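Local coordinates for AztD protein (Citrobacter koseri, PDB 6CMK) that acts as a periplasmic zinc chaperone, binding zinc ions and handing one directly to the solute-binding protein AztC of the AztABCD zinc transport system, at residues Lys252-Gly257 and Arg279-Asp284; Val173-Tyr178 and Asp223-Ser228. All coordinates share one frame; numbering follows the deposited sequence.

Contact 1: residues Lys252-Gly257 and Arg279-Asp284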
ATOM      1  N   LYS B 252      28.833  12.453  13.757  1.00 27.45           N
ATOM      2  CA  LYS B 252      30.098  12.628  14.451  1.00 29.21           C
ATOM      3  C   LYS B 252      30.033  12.130  15.885  1.00 34.73           C
ATOM      4  O   LYS B 252      31.080  11.952  16.517  1.00 41.29           O
ATOM      5  CB  LYS B 252      30.490  14.105  14.418  1.00 32.10           C
ATOM      6  CG  LYS B 252      30.626  14.662  13.008  1.00 47.20           C
ATOM      7  CD  LYS B 252      31.829  14.083  12.296  1.00 57.45           C
ATOM      8  CE  LYS B 252      33.088  14.780  12.745  1.00 76.20           C
ATOM      9  NZ  LYS B 252      34.304  13.967  12.471  1.00 85.59           N
ATOM     10  N   THR B 253      28.828  11.909  16.402  1.00 29.56           N
ATOM     11  CA  THR B 253      28.617  11.327  17.718  1.00 32.58           C
ATOM     12  C   THR B 253      28.799   9.818  17.731  1.00 41.40           C
ATOM     13  O   THR B 253      28.771   9.220  18.811  1.00 38.40           O
ATOM     14  CB  THR B 253      27.212  11.663  18.205  1.00 28.55           C
ATOM     15  OG1 THR B 253      26.255  11.250  17.221  1.00 32.09           O
ATOM     16  CG2 THR B 253      27.080  13.158  18.445  1.00 40.81           C
ATOM     17  N   LEU B 254      28.975   9.189  16.572  1.00 26.68           N
ATOM     18  CA  LEU B 254      29.184   7.751  16.557  1.00 28.80           C
ATOM     19  C   LEU B 254      30.650   7.418  16.798  1.00 29.32           C
ATOM     20  O   LEU B 254      31.539   8.199  16.445  1.00 31.37           O
ATOM     21  CB  LEU B 254      28.759   7.159  15.224  1.00 26.53           C
ATOM     22  CG  LEU B 254      27.265   7.161  14.928  1.00 27.69           C
ATOM     23  CD1 LEU B 254      27.042   6.765  13.486  1.00 27.47           C
ATOM     24  CD2 LEU B 254      26.525   6.220  15.862  1.00 24.63           C
ATOM     25  N   PRO B 255      30.923   6.255  17.390  1.00 27.99           N
ATOM     26  CA  PRO B 255      32.308   5.779  17.482  1.00 34.52           C
ATOM     27  C   PRO B 255      32.809   5.362  16.110  1.00 30.86           C
ATOM     28  O   PRO B 255      32.050   5.434  15.138  1.00 29.40           O
ATOM     29  CB  PRO B 255      32.204   4.592  18.448  1.00 30.26           C
ATOM     30  CG  PRO B 255      30.816   4.071  18.226  1.00 23.41           C
ATOM     31  CD  PRO B 255      29.961   5.266  17.904  1.00 28.12           C
ATOM     32  N   GLU B 256      34.060   4.927  16.005  1.00 33.12           N
ATOM     33  CA  GLU B 256      34.579   4.538  14.702  1.00 32.91           C
ATOM     34  C   GLU B 256      33.870   3.286  14.201  1.00 32.84           C
ATOM     35  O   GLU B 256      33.549   2.377  14.971  1.00 32.09           O
ATOM     36  CB  GLU B 256      36.096   4.316  14.746  1.00 34.69           C
ATOM     37  CG  GLU B 256      36.646   3.544  15.939  1.00 65.63           C
ATOM     38  CD  GLU B 256      38.161   3.608  16.003  1.00 96.95           C
ATOM     39  OE1 GLU B 256      38.802   2.551  16.190  1.00107.15           O
ATOM     40  OE2 GLU B 256      38.713   4.720  15.853  1.00105.39           O
ATOM     41  N   GLY B 257      33.598   3.265  12.908  1.00 36.71           N
ATOM     42  CA  GLY B 257      32.946   2.134  12.287  1.00 28.02           C
ATOM     43  C   GLY B 257      32.311   2.559  10.983  1.00 26.97           C
ATOM     44  O   GLY B 257      32.359   3.724  10.588  1.00 28.47           O
ATOM     45  N   ARG B 279      27.604  -4.184  16.846  1.00 20.22           N
ATOM     46  CA  ARG B 279      26.857  -2.941  16.960  1.00 17.13           C
ATOM     47  C   ARG B 279      25.950  -2.794  15.749  1.00 17.45           C
ATOM     48  O   ARG B 279      26.242  -3.332  14.684  1.00 17.26           O
ATOM     49  CB  ARG B 279      27.795  -1.731  17.041  1.00 17.59           C
ATOM     50  CG  ARG B 279      28.588  -1.647  18.321  1.00 18.82           C
ATOM     51  CD  ARG B 279      29.796  -0.750  18.147  1.00 25.39           C
ATOM     52  NE  ARG B 279      30.341  -0.333  19.436  1.00 35.75           N
ATOM     53  CZ  ARG B 279      31.455   0.374  19.587  1.00 39.20           C
ATOM     54  NH1 ARG B 279      31.862   0.710  20.802  1.00 50.16           N
ATOM     55  NH2 ARG B 279      32.167   0.739  18.528  1.00 38.94           N
ATOM     56  N   ILE B 280      24.838  -2.080  15.930  1.00 17.94           N
ATOM     57  CA  ILE B 280      23.998  -1.662  14.815  1.00 16.45           C
ATOM     58  C   ILE B 280      23.733  -0.172  14.960  1.00 16.79           C
ATOM     59  O   ILE B 280      23.858   0.403  16.043  1.00 15.53           O
ATOM     60  CB  ILE B 280      22.659  -2.438  14.729  1.00 16.63           C
ATOM     61  CG1 ILE B 280      21.838  -2.291  16.019  1.00 20.10           C
ATOM     62  CG2 ILE B 280      22.912  -3.900  14.410  1.00 18.31           C
ATOM     63  CD1 ILE B 280      20.458  -2.969  15.966  1.00 18.02           C
ATOM     64  N   ILE B 281      23.386   0.463  13.842  1.00 16.98           N
ATOM     65  CA  ILE B 281      22.933   1.847  13.873  1.00 16.15           C
ATOM     66  C   ILE B 281      21.537   1.915  13.283  1.00 18.07           C
ATOM     67  O   ILE B 281      21.182   1.175  12.358  1.00 15.88           O
ATOM     68  CB  ILE B 281      23.863   2.836  13.132  1.00 16.01           C
ATOM     69  CG1 ILE B 281      24.215   2.333  11.731  1.00 18.28           C
ATOM     70  CG2 ILE B 281      25.103   3.121  13.966  1.00 18.66           C
ATOM     71  CD1 ILE B 281      24.785   3.425  10.842  1.00 20.69           C
ATOM     72  N   LEU B 282      20.749   2.821  13.844  1.00 17.58           N
ATOM     73  CA  LEU B 282      19.413   3.139  13.374  1.00 14.81           C
ATOM     74  C   LEU B 282      19.485   4.512  12.731  1.00 17.90           C
ATOM     75  O   LEU B 282      20.049   5.441  13.319  1.00 20.03           O
ATOM     76  CB  LEU B 282      18.412   3.145  14.525  1.00 17.99           C
ATOM     77  CG  LEU B 282      17.968   1.832  15.180  1.00 21.75           C
ATOM     78  CD1 LEU B 282      19.125   0.974  15.636  1.00 32.81           C
ATOM     79  CD2 LEU B 282      17.080   2.198  16.362  1.00 26.76           C
ATOM     80  N   VAL B 283      18.943   4.633  11.525  1.00 16.19           N
ATOM     81  CA  VAL B 283      19.085   5.845  10.731  1.00 16.48           C
ATOM     82  C   VAL B 283      17.707   6.320  10.306  1.00 14.52           C
ATOM     83  O   VAL B 283      16.942   5.555   9.714  1.00 15.78           O
ATOM     84  CB  VAL B 283      19.974   5.627   9.491  1.00 16.47           C
ATOM     85  CG1 VAL B 283      20.302   6.957   8.847  1.00 23.44           C
ATOM     86  CG2 VAL B 283      21.258   4.894   9.881  1.00 23.77           C
ATOM     87  N   ASP B 284      17.410   7.594  10.582  1.00 17.56           N
ATOM     88  CA  ASP B 284      16.177   8.224  10.120  1.00 15.20           C
ATOM     89  C   ASP B 284      16.494   9.154   8.954  1.00 17.21           C
ATOM     90  O   ASP B 284      17.000  10.265   9.173  1.00 21.72           O
ATOM     91  CB  ASP B 284      15.518   8.997  11.261  1.00 18.75           C
ATOM     92  CG  ASP B 284      14.153   9.545  10.881  1.00 34.86           C
ATOM     93  OD1 ASP B 284      13.827   9.591   9.671  1.00 28.40           O
ATOM     94  OD2 ASP B 284      13.401   9.918  11.801  1.00 48.18           O
TER
HETATM   95  O   HOH W   1      31.933   0.274  15.834  1.00 30.60           O

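Contact 2: residues Val173-Tyr178 and Asp223-Ser228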
ATOM      1  N   VAL B 173      20.157  -0.359  -8.586  1.00 16.67           N
ATOM      2  CA  VAL B 173      18.868   0.014  -8.027  1.00 14.12           C
ATOM      3  C   VAL B 173      17.991   0.499  -9.178  1.00 14.26           C
ATOM      4  O   VAL B 173      18.373   1.433  -9.891  1.00 16.09           O
ATOM      5  CB  VAL B 173      19.007   1.101  -6.950  1.00 12.71           C
ATOM      6  CG1 VAL B 173      17.661   1.349  -6.293  1.00 14.19           C
ATOM      7  CG2 VAL B 173      20.052   0.698  -5.920  1.00 19.62           C
ATOM      8  N   PRO B 174      16.806  -0.107  -9.409  1.00 13.91           N
ATOM      9  CA  PRO B 174      16.018   0.254 -10.591  1.00 15.25           C
ATOM     10  C   PRO B 174      15.077   1.426 -10.350  1.00 12.62           C
ATOM     11  O   PRO B 174      14.369   1.473  -9.334  1.00 14.57           O
ATOM     12  CB  PRO B 174      15.256  -1.037 -10.889  1.00 14.27           C
ATOM     13  CG  PRO B 174      14.996  -1.623  -9.530  1.00 14.06           C
ATOM     14  CD  PRO B 174      16.193  -1.235  -8.672  1.00 13.60           C
ATOM     15  N   TYR B 175      15.083   2.376 -11.276  1.00 14.63           N
ATOM     16  CA  TYR B 175      14.235   3.568 -11.256  1.00 13.52           C
ATOM     17  C   TYR B 175      13.450   3.662 -12.564  1.00 14.74           C
ATOM     18  O   TYR B 175      13.583   2.824 -13.452  1.00 15.06           O
ATOM     19  CB  TYR B 175      15.087   4.817 -10.985  1.00 15.01           C
ATOM     20  CG  TYR B 175      15.493   4.835  -9.538  1.00 12.42           C
ATOM     21  CD1 TYR B 175      14.598   5.244  -8.571  1.00 12.61           C
ATOM     22  CD2 TYR B 175      16.718   4.335  -9.127  1.00 14.15           C
ATOM     23  CE1 TYR B 175      14.914   5.218  -7.248  1.00 17.29           C
ATOM     24  CE2 TYR B 175      17.044   4.302  -7.797  1.00 13.77           C
ATOM     25  CZ  TYR B 175      16.133   4.742  -6.853  1.00 14.23           C
ATOM     26  OH  TYR B 175      16.426   4.697  -5.509  1.00 14.83           O
ATOM     27  N   ASP B 176      12.580   4.665 -12.660  1.00 16.79           N
ATOM     28  CA  ASP B 176      11.813   4.880 -13.883  1.00 15.93           C
ATOM     29  C   ASP B 176      12.732   5.491 -14.923  1.00 13.03           C
ATOM     30  O   ASP B 176      13.171   6.634 -14.769  1.00 16.27           O
ATOM     31  CB  ASP B 176      10.625   5.793 -13.628  1.00 13.13           C
ATOM     32  CG  ASP B 176       9.658   5.219 -12.631  1.00 15.69           C
ATOM     33  OD1 ASP B 176       9.479   3.981 -12.622  1.00 16.15           O
ATOM     34  OD2 ASP B 176       9.072   6.019 -11.863  1.00 18.68           O
ATOM     35  N   ASN B 177      13.034   4.724 -15.965  1.00 14.65           N
ATOM     36  CA  ASN B 177      13.847   5.157 -17.100  1.00 18.90           C
ATOM     37  C   ASN B 177      15.312   5.358 -16.736  1.00 17.73           C
ATOM     38  O   ASN B 177      16.082   5.866 -17.575  1.00 17.17           O
ATOM     39  CB  ASN B 177      13.279   6.443 -17.709  1.00 19.91           C
ATOM     40  CG  ASN B 177      11.819   6.299 -18.095  1.00 20.61           C
ATOM     41  OD1 ASN B 177      11.451   5.366 -18.796  1.00 32.02           O
ATOM     42  ND2 ASN B 177      10.977   7.201 -17.602  1.00 27.92           N
ATOM     43  N   TYR B 178      15.721   4.948 -15.531  1.00 17.21           N
ATOM     44  CA  TYR B 178      17.079   5.113 -15.023  1.00 15.40           C
ATOM     45  C   TYR B 178      17.405   3.960 -14.081  1.00 18.81           C
ATOM     46  O   TYR B 178      16.523   3.216 -13.648  1.00 18.47           O
ATOM     47  CB  TYR B 178      17.254   6.435 -14.265  1.00 16.45           C
ATOM     48  CG  TYR B 178      17.027   7.681 -15.083  1.00 14.88           C
ATOM     49  CD1 TYR B 178      18.054   8.233 -15.836  1.00 17.42           C
ATOM     50  CD2 TYR B 178      15.791   8.306 -15.106  1.00 15.49           C
ATOM     51  CE1 TYR B 178      17.850   9.376 -16.588  1.00 21.98           C
ATOM     52  CE2 TYR B 178      15.581   9.440 -15.853  1.00 18.83           C
ATOM     53  CZ  TYR B 178      16.615   9.970 -16.590  1.00 25.75           C
ATOM     54  OH  TYR B 178      16.412  11.101 -17.335  1.00 26.32           O
ATOM     55  N   ASP B 223      10.017   5.595   0.014  1.00 10.27           N
ATOM     56  CA  ASP B 223      10.488   6.197  -1.230  1.00 14.46           C
ATOM     57  C   ASP B 223      11.995   6.450  -1.258  1.00 12.13           C
ATOM     58  O   ASP B 223      12.485   7.047  -2.227  1.00 12.72           O
ATOM     59  CB  ASP B 223       9.735   7.506  -1.492  1.00 14.89           C
ATOM     60  CG  ASP B 223      10.193   8.661  -0.615  1.00 17.55           C
ATOM     61  OD1 ASP B 223      10.903   8.474   0.403  1.00 16.85           O
ATOM     62  OD2 ASP B 223       9.821   9.800  -0.966  1.00 21.30           O
ATOM     63  N   THR B 224      12.745   5.975  -0.264  1.00 12.43           N
ATOM     64  CA  THR B 224      14.169   6.266  -0.146  1.00 15.23           C
ATOM     65  C   THR B 224      14.960   4.968  -0.181  1.00 14.18           C
ATOM     66  O   THR B 224      14.610   4.003   0.500  1.00 13.69           O
ATOM     67  CB  THR B 224      14.461   7.042   1.145  1.00 14.28           C
ATOM     68  OG1 THR B 224      13.732   8.274   1.110  1.00 16.09           O
ATOM     69  CG2 THR B 224      15.954   7.359   1.276  1.00 14.91           C
ATOM     70  N   PHE B 225      16.005   4.937  -1.002  1.00 11.47           N
ATOM     71  CA  PHE B 225      16.894   3.790  -1.063  1.00 12.55           C
ATOM     72  C   PHE B 225      18.262   4.190  -0.534  1.00 12.06           C
ATOM     73  O   PHE B 225      18.745   5.294  -0.798  1.00 15.98           O
ATOM     74  CB  PHE B 225      17.011   3.249  -2.493  1.00 11.43           C
ATOM     75  CG  PHE B 225      17.428   1.823  -2.542  1.00 16.21           C
ATOM     76  CD1 PHE B 225      18.769   1.490  -2.550  1.00 17.06           C
ATOM     77  CD2 PHE B 225      16.482   0.810  -2.543  1.00 13.94           C
ATOM     78  CE1 PHE B 225      19.158   0.184  -2.558  1.00 12.12           C
ATOM     79  CE2 PHE B 225      16.866  -0.508  -2.558  1.00 16.21           C
ATOM     80  CZ  PHE B 225      18.214  -0.822  -2.562  1.00 14.93           C
ATOM     81  N   ALA B 226      18.891   3.294   0.217  1.00 13.28           N
ATOM     82  CA  ALA B 226      20.166   3.600   0.850  1.00 12.36           C
ATOM     83  C   ALA B 226      21.256   2.638   0.395  1.00 12.77           C
ATOM     84  O   ALA B 226      21.022   1.436   0.271  1.00 15.37           O
ATOM     85  CB  ALA B 226      20.049   3.546   2.371  1.00 12.69           C
ATOM     86  N   LEU B 227      22.444   3.193   0.155  1.00 14.17           N
ATOM     87  CA  LEU B 227      23.667   2.438  -0.088  1.00 16.36           C
ATOM     88  C   LEU B 227      24.684   2.897   0.946  1.00 18.30           C
ATOM     89  O   LEU B 227      24.874   4.101   1.135  1.00 21.39           O
ATOM     90  CB  LEU B 227      24.207   2.671  -1.510  1.00 17.97           C
ATOM     91  CG  LEU B 227      23.240   2.482  -2.688  1.00 16.94           C
ATOM     92  CD1 LEU B 227      23.920   2.886  -3.990  1.00 19.14           C
ATOM     93  CD2 LEU B 227      22.745   1.051  -2.769  1.00 21.22           C
ATOM     94  N   SER B 228      25.336   1.955   1.612  1.00 15.53           N
ATOM     95  CA  SER B 228      26.266   2.298   2.677  1.00 15.75           C
ATOM     96  C   SER B 228      27.708   2.166   2.206  1.00 18.68           C
ATOM     97  O   SER B 228      28.032   1.338   1.354  1.00 19.13           O
ATOM     98  CB  SER B 228      26.036   1.413   3.902  1.00 19.53           C
ATOM     99  OG  SER B 228      25.963   0.053   3.541  1.00 19.74           O
TER
HETATM  100  O   HOH W   2      14.249   5.288  -3.972  1.00 13.74           O

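Contact 1: residues Lys252-Gly257 and Arg279-Asp284
Leu254 and Ile281 meet methyl to methyl, their side chains crossing at about a right angle, with Leu254 CD2 3.9 Å from Ile281 CG2. CD1 of the leucine is slightly farther from the same methyl, so both tips of its fork face a single branch of the isoleucine. Ile281 has CG1 between the backbone N and the carbonyl carbon (chi1 49°), which leaves CG2 as the branch presented to the loop. Branched aliphatic residues suit the place: Leu254 also touches Tyr275 and Leu293, and Ile281, itself buried, also touches Tyr250, Thr259 and Tyr275.

Nearer the surface, Pro255 CG sits over one face of the Arg279 guanidinium, 3.6 Å from Arg279 NH2. The arginine chain, extended from CG to NE, carries its flat end out to the proline. Its edge is used differently. Water 1 lies in the guanidinium plane, accepts from Arg279 NH2 at 2.7 Å and donates to the backbone Glu256 O at 2.8 Å. NE is bonded to Gln295, so two polar partners help to fix the rotation of the group.

The contact thus lays the loop joining two successive propeller blades against strand 279-283 of the second. Carbon-on-carbon packing holds the inner part, the outer part depends on a water-bridged backbone carbonyl, and the arginine offers a flat face to carbon while NE and NH2 keep polar partners.

Contact 2: residues Val173-Tyr178 and Asp223-Ser228
Val173 overlaps the face of the Phe225 ring: its CG1 methyl sits over the centre, 3.8 Å from the ring centroid and 13° off the normal, a clear CH-pi contact. The two side chains come from opposite directions. In the valine, CG1 is anti to the backbone N (chi1 -174°), and this places both methyls against the phenylalanine; CG2 reaches the CD1-CE1 side, with Val173 CG2 3.5 Å from Phe225 CE1. Val173 CG2 is also 4.2 Å from Leu227 CD2, and that leucine methyl lies at the edge of the Phe225 ring, in its plane. A beta-branched residue therefore serves well here, since both methyls lie over the same face, CG1 over the centre and CG2 over its CD1-CE1 margin.

Tyr175 crosses Phe225 obliquely and brings its hydroxyl, rather than its ring, to the contact: Tyr175 OH is 3.4 Å from Phe225 CB. That oxygen is 2.7 Å from water 2, which lies in the plane of the tyrosine ring and donates to the backbone Asp223 O at 3.0 Å. Tyrosine suits this spot because its side chain touches Arg130 and Ile236 while the hydroxyl at its tip takes a polar partner.

The strands belong to successive blades of the beta propeller, 172-174 in one and 224-228 in the next, and Val128 of strand 124-130 touches Phe225 as well. The blades are joined here by apolar side chains packed methyl to ring face, and water 2 links the tyrosine hydroxyl to the backbone carbonyl of Asp223 in the next blade, so a polar atom is accommodated in a buried, largely apolar contact.

How the contacts relate
Contact 2 closes before contact 1 opens along the chain, and they share the blade of strands 218-221 to 244-249: its strand 224-228 takes part in contact 2, and the chain leaving strand 244-249 forms the loop of contact 1. Their centres are 23 Å apart and their nearest atoms about 7 Å, so they do not touch. The centre of contact 2, which is buried, is about 14 Å from the centre of the chain and that of contact 1, at the surface, about 21 Å. Contact 2 is also nearer to zinc: the Leu227 side chain is about 8 Å from those of His126 and His216, and about 11 Å from a bound zinc ion. Contact 1 is remote from the zinc sites.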